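Local coordinates for L protein (CAS virus, PDB 5MV0), which probably supplies, through this N-terminal endonuclease-like domain, the RNA-cleaving step of cap-snatching by the viral polymerase, at residues L24-S29 and H61-I66. Sequence-based numbering, arbitrary orientation. Where two conformers were deposited one is given.
Sequences LYKQSS and HNTKEI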
loop_
_atom_site.group_PDB
_atom_site.type_symbol
_atom_site.label_atom_id
_atom_site.label_comp_id
_atom_site.label_asym_id
_atom_site.label_seq_id
_atom_site.Cartn_x
_atom_site.Cartn_y
_atom_site.Cartn_z
ATOM N N LEU B 24 3.714 4.876 -3.627
ATOM C CA LEU B 24 3.118 5.020 -4.947
ATOM C C LEU B 24 1.647 5.414 -4.886
ATOM O O LEU B 24 1.096 5.837 -5.913
ATOM C CB LEU B 24 3.264 3.708 -5.724
ATOM C CG LEU B 24 4.687 3.221 -6.013
ATOM C CD1 LEU B 24 4.666 1.755 -6.424
ATOM C CD2 LEU B 24 5.294 4.066 -7.108
ATOM N N TYR B 25 1.003 5.259 -3.717
ATOM C CA TYR B 25 -0.439 5.496 -3.617
ATOM C C TYR B 25 -0.808 6.890 -4.107
ATOM O O TYR B 25 -1.830 7.072 -4.784
ATOM C CB TYR B 25 -0.913 5.310 -2.170
ATOM C CG TYR B 25 -2.297 5.889 -1.917
ATOM C CD1 TYR B 25 -2.453 7.120 -1.284
ATOM C CD2 TYR B 25 -3.442 5.216 -2.342
ATOM C CE1 TYR B 25 -3.710 7.662 -1.062
ATOM C CE2 TYR B 25 -4.704 5.753 -2.126
ATOM C CZ TYR B 25 -4.828 6.971 -1.489
ATOM O OH TYR B 25 -6.070 7.514 -1.290
ATOM N N LYS B 26 0.006 7.891 -3.775
ATOM C CA LYS B 26 -0.398 9.264 -4.092
ATOM C C LYS B 26 -0.299 9.565 -5.579
ATOM O O LYS B 26 -0.884 10.545 -6.044
ATOM C CB LYS B 26 0.434 10.270 -3.297
ATOM C CG LYS B 26 1.942 10.081 -3.381
ATOM C CD LYS B 26 2.656 11.061 -2.450
ATOM C CE LYS B 26 4.150 10.768 -2.369
ATOM N NZ LYS B 26 4.414 9.469 -1.663
ATOM N N GLN B 27 0.405 8.734 -6.335
ATOM C CA GLN B 27 0.591 8.913 -7.764
ATOM C C GLN B 27 -0.276 7.980 -8.593
ATOM O O GLN B 27 -0.141 7.951 -9.818
ATOM C CB GLN B 27 2.055 8.687 -8.129
ATOM C CG GLN B 27 2.993 9.746 -7.626
ATOM C CD GLN B 27 4.368 9.543 -8.188
ATOM O OE1 GLN B 27 5.101 8.652 -7.748
ATOM N NE2 GLN B 27 4.726 10.346 -9.192
ATOM N N SER B 28 -1.155 7.213 -7.964
ATOM C CA SER B 28 -1.879 6.198 -8.704
ATOM C C SER B 28 -3.370 6.335 -8.453
ATOM O O SER B 28 -3.837 7.259 -7.779
ATOM C CB SER B 28 -1.372 4.797 -8.345
ATOM O OG SER B 28 -1.626 3.897 -9.417
ATOM N N SER B 29 -4.123 5.399 -9.021
ATOM C CA SER B 29 -5.571 5.465 -8.960
ATOM C C SER B 29 -6.127 4.103 -9.308
ATOM O O SER B 29 -5.533 3.341 -10.080
ATOM C CB SER B 29 -6.143 6.517 -9.919
ATOM O OG SER B 29 -5.703 6.291 -11.252
ATOM N N HIS B 61 12.581 11.073 -5.322
ATOM C CA HIS B 61 11.612 10.869 -6.397
ATOM C C HIS B 61 10.702 12.087 -6.483
ATOM O O HIS B 61 10.042 12.449 -5.501
ATOM C CB HIS B 61 10.797 9.608 -6.140
ATOM C CG HIS B 61 9.907 9.208 -7.276
ATOM N ND1 HIS B 61 8.798 8.406 -7.097
ATOM C CD2 HIS B 61 9.973 9.468 -8.604
ATOM C CE1 HIS B 61 8.210 8.205 -8.264
ATOM N NE2 HIS B 61 8.905 8.834 -9.195
ATOM N N ASN B 62 10.650 12.707 -7.659
ATOM C CA ASN B 62 10.047 14.037 -7.819
ATOM C C ASN B 62 8.533 13.951 -8.059
ATOM O O ASN B 62 8.007 14.419 -9.071
ATOM C CB ASN B 62 10.746 14.778 -8.955
ATOM C CG ASN B 62 10.241 16.195 -9.139
ATOM O OD1 ASN B 62 9.627 16.774 -8.240
ATOM N ND2 ASN B 62 10.511 16.769 -10.308
ATOM N N THR B 63 7.819 13.389 -7.078
ATOM C CA THR B 63 6.369 13.230 -7.201
ATOM C C THR B 63 5.605 14.551 -7.121
ATOM O O THR B 63 4.457 14.613 -7.572
ATOM C CB THR B 63 5.831 12.281 -6.122
ATOM O OG1 THR B 63 6.022 12.864 -4.828
ATOM C CG2 THR B 63 6.545 10.947 -6.179
ATOM N N LYS B 64 6.181 15.599 -6.537
ATOM C CA LYS B 64 5.502 16.884 -6.583
ATOM C C LYS B 64 5.733 17.605 -7.898
ATOM O O LYS B 64 5.165 18.678 -8.105
ATOM C CB LYS B 64 5.942 17.765 -5.415
ATOM C CG LYS B 64 5.568 17.178 -4.059
ATOM C CD LYS B 64 6.033 18.080 -2.956
ATOM C CE LYS B 64 6.671 17.310 -1.824
ATOM N NZ LYS B 64 7.111 18.268 -0.768
ATOM N N GLU B 65 6.573 17.038 -8.763
ATOM C CA GLU B 65 6.794 17.529 -10.120
ATOM C C GLU B 65 7.288 18.972 -10.119
ATOM O O GLU B 65 6.827 19.806 -10.900
ATOM C CB GLU B 65 5.526 17.368 -10.968
ATOM C CG GLU B 65 5.076 15.917 -11.042
ATOM C CD GLU B 65 3.957 15.674 -12.033
ATOM O OE1 GLU B 65 3.286 16.639 -12.445
ATOM O OE2 GLU B 65 3.753 14.500 -12.398
ATOM N N ILE B 66 8.226 19.284 -9.226
ATOM C CA ILE B 66 8.884 20.576 -9.329
ATOM C C ILE B 66 9.770 20.587 -10.571
ATOM O O ILE B 66 10.261 19.545 -11.037
ATOM C CB ILE B 66 9.689 20.924 -8.062
ATOM C CG1 ILE B 66 10.866 19.968 -7.874
ATOM C CG2 ILE B 66 8.777 20.939 -6.826
ATOM C CD1 ILE B 66 11.778 20.387 -6.743
HETATM O O HOH W 1 3.394 13.077 -9.360
#
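The first torsions of Gln27 and Thr63 turn their side chains toward one another: CG of Gln27 stands beside its own backbone N (chi1 -69°) and the chain then runs out extended, while chi1 of 65° in Thr63 sets CG2 opposite its carbonyl carbon and facing the incoming amide. The two side chains cross at about a right angle, with the methyl CG2 of Thr63 lying 3.3 Å from CD of Gln27. The same methyl also touches one face of the His61 imidazole, displaced toward the rim, so ring and amide meet it from directions about a right angle apart. His61 reaches in from the opposite direction to Gln27, the ring and amide planes 66° apart, and its CE1 lies 3.2 Å from OE1 of Gln27. Two conformers of Gln27 were modelled; in this one OE1 has no polar partner, which makes the assignment of its amide ends doubtful.

This is a worked example of a surface contact whose direct packing is supplemented by a bridging water. In this conformer the water accepts from NE2 of Gln27 at 3.0 Å and donates to the carbonyl O of Thr63 at 2.6 Å, with a weak, longer bond to Glu65. That carbonyl belongs to a type I turn from Asn62 to Glu65, which the Asn62 side chain ties to the next residue: its OD1 accepts from N of Ile66 (3.0 Å) and its ND2 donates to O of Ile66 (2.9 Å) and also to the carbonyl of Pro87. Lys26 adds a lighter touch, CE to OG1 of Thr63 at 3.7 Å.

Gln27 also packs on Thr47 and His61 NE2 bonds to Glu50, so helix 34-57 flanks both partners; the 3-10 segment in the connection between helices 4-20 and 34-57 meets the loop linking edge strand 60-61 to helix 68-73.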